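Oxidized polyvinyl alcohol hydrolase (Pseudomonas sp., PDB 3WL7) hydrolyses beta-diketones such as 4,6-nonanedione and the oxidized form of polyvinyl alcohol, the second step in breakdown of that polymer. Local coordinates at residues S201-V206 with A273-S278; K257-C262 with R269-D274. The protein carries 1 engineered substitution. All blocks are in the same frame, centred on the assembly; numbering follows the deposited sequence.

Interaction 1: S201-V206 with A273-S278; sequences SGEWYV and ADYRPS. With P2D (pentane-2,4-dione), chain B.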
loop_
_atom_site.group_PDB
_atom_site.type_symbol
_atom_site.label_atom_id
_atom_site.label_comp_id
_atom_site.label_asym_id
_atom_site.label_seq_id
_atom_site.Cartn_x
_atom_site.Cartn_y
_atom_site.Cartn_z
ATOM N N SER A 201 3.842 7.011 -0.577
ATOM C CA SER A 201 4.256 7.639 0.699
ATOM C C SER A 201 3.875 6.814 1.898
ATOM O O SER A 201 3.169 7.307 2.791
ATOM C CB SER A 201 3.624 9.002 0.794
ATOM O OG SER A 201 3.966 9.774 -0.357
ATOM N N GLY A 202 4.267 5.548 1.849
ATOM C CA GLY A 202 4.020 4.674 2.991
ATOM C C GLY A 202 5.281 4.576 3.829
ATOM O O GLY A 202 6.380 4.866 3.359
ATOM N N GLU A 203 5.121 4.145 5.072
ATOM C CA GLU A 203 6.276 3.917 5.947
ATOM C C GLU A 203 6.882 2.534 5.723
ATOM O O GLU A 203 6.229 1.604 5.151
ATOM C CB GLU A 203 5.832 4.018 7.415
ATOM C CG GLU A 203 6.236 5.366 8.120
ATOM C CD GLU A 203 7.737 5.459 8.433
ATOM O OE1 GLU A 203 8.086 6.424 9.187
ATOM O OE2 GLU A 203 8.595 4.638 7.966
ATOM N N TRP A 204 8.129 2.383 6.231
ATOM C CA TRP A 204 8.863 1.133 6.286
ATOM C C TRP A 204 9.170 0.821 7.781
ATOM O O TRP A 204 9.331 -0.321 8.171
ATOM C CB TRP A 204 10.166 1.253 5.514
ATOM C CG TRP A 204 10.782 -0.077 5.128
ATOM C CD1 TRP A 204 11.865 -0.690 5.710
ATOM C CD2 TRP A 204 10.349 -0.928 4.061
ATOM N NE1 TRP A 204 12.128 -1.891 5.060
ATOM C CE2 TRP A 204 11.215 -2.054 4.042
ATOM C CE3 TRP A 204 9.302 -0.855 3.123
ATOM C CZ2 TRP A 204 11.074 -3.107 3.107
ATOM C CZ3 TRP A 204 9.146 -1.888 2.195
ATOM C CH2 TRP A 204 10.035 -3.004 2.186
ATOM N N TYR A 205 9.199 1.854 8.604
ATOM C CA TYR A 205 9.495 1.740 10.052
ATOM C C TYR A 205 10.848 1.063 10.214
ATOM O O TYR A 205 11.000 0.035 10.896
ATOM C CB TYR A 205 8.429 0.939 10.772
ATOM C CG TYR A 205 7.020 1.471 10.685
ATOM C CD1 TYR A 205 6.714 2.780 11.094
ATOM C CD2 TYR A 205 5.970 0.615 10.293
ATOM C CE1 TYR A 205 5.348 3.222 11.139
ATOM C CE2 TYR A 205 4.612 1.044 10.340
ATOM C CZ TYR A 205 4.332 2.341 10.767
ATOM O OH TYR A 205 3.009 2.746 10.854
ATOM N N VAL A 206 11.835 1.698 9.595
ATOM C CA VAL A 206 13.184 1.143 9.599
ATOM C C VAL A 206 13.673 0.749 11.015
ATOM O O VAL A 206 13.494 1.487 12.013
ATOM C CB VAL A 206 14.168 2.135 8.940
ATOM C CG1 VAL A 206 15.640 1.691 9.193
ATOM C CG2 VAL A 206 13.878 2.188 7.458
ATOM N N ALA A 273 7.003 11.376 10.855
ATOM C CA ALA A 273 7.324 10.473 9.748
ATOM C C ALA A 273 7.894 11.286 8.595
ATOM O O ALA A 273 7.393 12.378 8.314
ATOM C CB ALA A 273 6.083 9.729 9.266
ATOM N N ASP A 274 8.935 10.744 7.958
ATOM C CA ASP A 274 9.550 11.391 6.792
ATOM C C ASP A 274 9.560 10.292 5.724
ATOM O O ASP A 274 10.152 9.242 5.939
ATOM C CB ASP A 274 10.976 11.829 7.177
ATOM C CG ASP A 274 11.739 12.448 6.018
ATOM O OD1 ASP A 274 11.326 12.263 4.858
ATOM O OD2 ASP A 274 12.776 13.111 6.296
ATOM N N TYR A 275 8.919 10.546 4.584
ATOM C CA TYR A 275 8.810 9.485 3.579
ATOM C C TYR A 275 9.971 9.331 2.635
ATOM O O TYR A 275 9.990 8.420 1.778
ATOM C CB TYR A 275 7.448 9.631 2.872
ATOM C CG TYR A 275 6.366 9.471 3.913
ATOM C CD1 TYR A 275 5.884 10.577 4.638
ATOM C CD2 TYR A 275 5.907 8.211 4.260
ATOM C CE1 TYR A 275 4.979 10.426 5.685
ATOM C CE2 TYR A 275 5.012 8.047 5.309
ATOM C CZ TYR A 275 4.552 9.150 6.012
ATOM O OH TYR A 275 3.654 9.031 7.055
ATOM N N ARG A 276 10.950 10.223 2.759
ATOM C CA ARG A 276 12.168 10.042 1.950
ATOM C C ARG A 276 12.877 8.696 2.335
ATOM O O ARG A 276 13.119 7.811 1.485
ATOM C CB ARG A 276 13.109 11.268 2.176
ATOM C CG ARG A 276 14.430 11.117 1.380
ATOM C CD ARG A 276 15.527 12.092 1.903
ATOM N NE ARG A 276 14.963 13.435 1.890
ATOM C CZ ARG A 276 15.042 14.293 0.874
ATOM N NH1 ARG A 276 15.699 13.984 -0.267
ATOM N NH2 ARG A 276 14.389 15.450 0.983
ATOM N N PRO A 277 13.150 8.455 3.648
ATOM C CA PRO A 277 13.827 7.193 3.946
ATOM C C PRO A 277 12.986 5.943 3.740
ATOM O O PRO A 277 13.531 4.867 3.417
ATOM C CB PRO A 277 14.214 7.342 5.424
ATOM C CG PRO A 277 13.263 8.390 5.949
ATOM C CD PRO A 277 13.216 9.375 4.807
ATOM N N SER A 278 11.673 6.081 3.952
ATOM C CA SER A 278 10.838 4.883 3.823
ATOM C C SER A 278 10.611 4.502 2.363
ATOM O O SER A 278 10.576 3.291 2.053
ATOM C CB SER A 278 9.536 5.093 4.603
ATOM O OG SER A 278 8.791 6.140 4.053
HETATM C C1 P2D B . 1.411 8.223 9.714
HETATM C C2 P2D B . 2.407 7.555 10.668
HETATM C C3 P2D B . 2.608 8.110 12.073
HETATM C C4 P2D B . 3.545 7.229 12.903
HETATM C C5 P2D B . 4.261 7.785 14.154
HETATM O O2 P2D B . 3.053 6.569 10.285
HETATM O O4 P2D B . 3.719 6.050 12.593
HETATM O O HOH W 1 10.073 8.213 8.569
#
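Ala273 offers its methyl CB to the carboxylate of Glu203, with OE1 3.9 Å from it; a small residue suits a place so close to this acid. The same OE1 accepts a hydrogen bond from a water 2.7 Å away, which in turn accepts from Asp274 N, so the polar link here is indirect. Asp274 is also the N-cap of the next helix, its OD1 accepting from Arg276 N while OD2 is salt-bridged to Arg220. Tyr275, its CG anti to its carbonyl carbon (chi1 -61°), swings its ring onto the loop: CE2 lies 3.2 Å from Ser201 O, and the backbone of Gly202 and Glu203 meets the ring edge. The ring also stacks with His303, and OH reaches to 3.6 Å from C1 of the bound pentane-2,4-dione. Ser278 is compact enough to pack CB against Trp204 CB while OG donates to Gly202 O at 2.8 Å. Glu203 bends at chi2, which brings OE2 back to accept from Trp204 N and Tyr205 N, both at 2.9 Å. With an alanine in place of Glu203, those two N-H groups would probably lose their shared acceptor and the loop its anchor to the water. The contact thus holds the loop after strand 196-199 against the first turn of helix 275-288, with Trp204 packing further along it on Ala281 and Phe285, while Val206 and Pro277 touch helix 216-225.

Interaction 2: K257-C262 with R269-D274; sequences KDLWNC and RFLCAD. With P2D (pentane-2,4-dione), chain B.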
loop_
_atom_site.group_PDB
_atom_site.type_symbol
_atom_site.label_atom_id
_atom_site.label_comp_id
_atom_site.label_asym_id
_atom_site.label_seq_id
_atom_site.Cartn_x
_atom_site.Cartn_y
_atom_site.Cartn_z
ATOM N N LYS A 257 8.395 18.032 0.817
ATOM C CA LYS A 257 7.377 18.235 1.812
ATOM C C LYS A 257 6.621 16.926 2.113
ATOM O O LYS A 257 5.608 16.964 2.809
ATOM C CB LYS A 257 6.349 19.250 1.321
ATOM C CG LYS A 257 6.871 20.685 1.023
ATOM C CD LYS A 257 7.521 21.274 2.248
ATOM C CE LYS A 257 7.571 22.839 2.158
ATOM N NZ LYS A 257 8.350 23.449 3.308
ATOM N N ASP A 258 7.086 15.785 1.598
ATOM C CA ASP A 258 6.364 14.527 1.913
ATOM C C ASP A 258 6.783 14.066 3.335
ATOM O O ASP A 258 7.706 13.274 3.511
ATOM C CB ASP A 258 6.700 13.516 0.840
ATOM C CG ASP A 258 5.859 12.268 0.929
ATOM O OD1 ASP A 258 5.045 12.200 1.860
ATOM O OD2 ASP A 258 6.051 11.376 0.065
ATOM N N LEU A 259 6.057 14.617 4.319
ATOM C CA LEU A 259 6.310 14.460 5.745
ATOM C C LEU A 259 4.976 14.372 6.454
ATOM O O LEU A 259 3.981 14.854 5.899
ATOM C CB LEU A 259 6.977 15.744 6.236
ATOM C CG LEU A 259 8.331 16.076 5.589
ATOM C CD1 LEU A 259 8.699 17.541 6.011
ATOM C CD2 LEU A 259 9.406 15.104 5.973
ATOM N N TRP A 260 4.928 13.822 7.670
ATOM C CA TRP A 260 3.660 13.793 8.417
ATOM C C TRP A 260 3.889 14.278 9.825
ATOM O O TRP A 260 4.871 13.918 10.448
ATOM C CB TRP A 260 3.074 12.340 8.481
ATOM C CG TRP A 260 1.725 12.207 9.229
ATOM C CD1 TRP A 260 1.503 11.602 10.449
ATOM C CD2 TRP A 260 0.433 12.638 8.763
ATOM N NE1 TRP A 260 0.149 11.621 10.753
ATOM C CE2 TRP A 260 -0.522 12.254 9.739
ATOM C CE3 TRP A 260 -0.006 13.306 7.626
ATOM C CZ2 TRP A 260 -1.897 12.530 9.595
ATOM C CZ3 TRP A 260 -1.379 13.587 7.483
ATOM C CH2 TRP A 260 -2.294 13.198 8.461
ATOM N N ASN A 261 2.999 15.150 10.280
ATOM C CA ASN A 261 3.063 15.629 11.638
ATOM C C ASN A 261 1.890 15.002 12.322
ATOM O O ASN A 261 0.745 15.158 11.904
ATOM C CB ASN A 261 2.896 17.139 11.699
ATOM C CG ASN A 261 3.990 17.853 10.952
ATOM O OD1 ASN A 261 3.737 18.587 9.992
ATOM N ND2 ASN A 261 5.203 17.621 11.346
ATOM N N CYS A 262 2.213 14.348 13.425
ATOM C CA CYS A 262 1.261 13.693 14.317
ATOM C C CYS A 262 0.608 14.782 15.185
ATOM O O CYS A 262 1.023 15.939 15.192
ATOM C CB CYS A 262 2.019 12.733 15.222
ATOM S SG CYS A 262 2.432 11.129 14.383
ATOM N N ARG A 269 1.122 19.769 17.298
ATOM C CA ARG A 269 1.614 18.922 16.185
ATOM C C ARG A 269 3.128 18.725 16.269
ATOM O O ARG A 269 3.853 19.571 16.822
ATOM C CB ARG A 269 1.278 19.599 14.830
ATOM C CG ARG A 269 -0.216 19.922 14.558
ATOM C CD ARG A 269 -1.071 18.688 14.464
ATOM N NE ARG A 269 -0.840 17.849 13.268
ATOM C CZ ARG A 269 -1.259 18.127 12.031
ATOM N NH1 ARG A 269 -1.936 19.243 11.781
ATOM N NH2 ARG A 269 -1.044 17.259 11.036
ATOM N N PHE A 270 3.629 17.607 15.749
ATOM C CA PHE A 270 5.069 17.360 15.754
ATOM C C PHE A 270 5.423 16.360 14.655
ATOM O O PHE A 270 4.649 15.462 14.344
ATOM C CB PHE A 270 5.595 16.840 17.111
ATOM C CG PHE A 270 5.107 15.479 17.503
ATOM C CD1 PHE A 270 5.887 14.351 17.250
ATOM C CD2 PHE A 270 3.843 15.306 18.089
ATOM C CE1 PHE A 270 5.410 13.073 17.571
ATOM C CE2 PHE A 270 3.340 14.024 18.417
ATOM C CZ PHE A 270 4.126 12.902 18.155
ATOM N N LEU A 271 6.601 16.527 14.071
ATOM C CA LEU A 271 7.023 15.625 12.988
ATOM C C LEU A 271 7.204 14.199 13.469
ATOM O O LEU A 271 7.933 13.937 14.439
ATOM C CB LEU A 271 8.366 16.115 12.410
ATOM C CG LEU A 271 8.965 15.348 11.222
ATOM C CD1 LEU A 271 8.023 15.476 9.984
ATOM C CD2 LEU A 271 10.335 15.931 10.874
ATOM N N CYS A 272 6.585 13.235 12.783
ATOM C CA CYS A 272 6.725 11.872 13.225
ATOM C C CYS A 272 6.998 10.889 12.104
ATOM O O CYS A 272 7.187 9.684 12.366
ATOM C CB CYS A 272 5.484 11.419 14.003
ATOM S SG CYS A 272 3.983 11.548 13.058
ATOM N N ALA A 273 7.003 11.376 10.855
ATOM C CA ALA A 273 7.324 10.473 9.748
ATOM C C ALA A 273 7.894 11.286 8.595
ATOM O O ALA A 273 7.393 12.378 8.314
ATOM C CB ALA A 273 6.083 9.729 9.266
ATOM N N ASP A 274 8.935 10.744 7.958
ATOM C CA ASP A 274 9.550 11.391 6.792
ATOM C C ASP A 274 9.560 10.292 5.724
ATOM O O ASP A 274 10.152 9.242 5.939
ATOM C CB ASP A 274 10.976 11.829 7.177
ATOM C CG ASP A 274 11.739 12.448 6.018
ATOM O OD1 ASP A 274 11.326 12.263 4.858
ATOM O OD2 ASP A 274 12.776 13.111 6.296
HETATM C C1 P2D B . 1.411 8.223 9.714
HETATM C C2 P2D B . 2.407 7.555 10.668
HETATM C C3 P2D B . 2.608 8.110 12.073
HETATM C C4 P2D B . 3.545 7.229 12.903
HETATM C C5 P2D B . 4.261 7.785 14.154
HETATM O O2 P2D B . 3.053 6.569 10.285
HETATM O O4 P2D B . 3.719 6.050 12.593
HETATM O O HOH W 2 10.219 13.592 2.387
#
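Trp260 and Ala273 form a hydrogen-bonded pair in an antiparallel beta hairpin, whose strands 259-262 and 269-274 run at 132° to one another and whose register is shifted by one residue at a classic beta bulge. At the bulge, Cys272 and Ala273 both face Trp260: Trp260 O accepts from Cys272 N at 3.0 Å, almost straight and in the carbonyl plane, and more weakly from Ala273 N. Cys262 and Cys272 close a disulfide (chi3 86°), a covalent staple across the two strands. Phe270 lays one face of its ring over Cys262 CB, 4.0 Å from the centroid, a CH-pi contact that covers the disulfide's end. On the same side of the hairpin Trp260 CD1 comes within 3.6 Å of Cys272 SG, and the indole and both sulfurs border the bound pentane-2,4-dione, whose C3 lies 3.8 Å from both Cys262 SG and Cys272 SG. The other side is lined by Leu259, Asn261 and Leu271; Leu259 lies alongside Asp274, with Leu259 CD2 3.5 Å from Asp274 CG, and its CB meets Leu271 CD1. Long and flexible, Arg269 bends at chi2 and chi3, which folds its guanidinium back along the opposite strand. There NH2 donates to Asn261 O at 2.9 Å, while Cys262 O is gripped from opposite faces of its plane, by Phe270 N on one and Arg269 NE on the other.

How the interactions relate
From the N terminus, the chain leaves strand 196-199 of the large mixed sheet and enters loop 201-206, passes through helix 216-225 and strand 247-253, then reaches the hairpin. Interaction 2 closes the short turn of six residues between 257-262 and 269-274. Interaction 1 closes a far longer excursion of 66 residues, from 201-206 to 273-278, and encloses the hairpin turn without crossing it. The two share Ala273 and Asp274, where strand gives way to helix 275-288. They also touch directly: Asp258 probably accepts from Ser201 OG with its side-chain OD2 and from Tyr275 N with its backbone O, and Tyr275 OH packs on Trp260 CB. Together they tie the loop after strand 196-199, the hairpin and helix 275-288 together beside one bound pentane-2,4-dione.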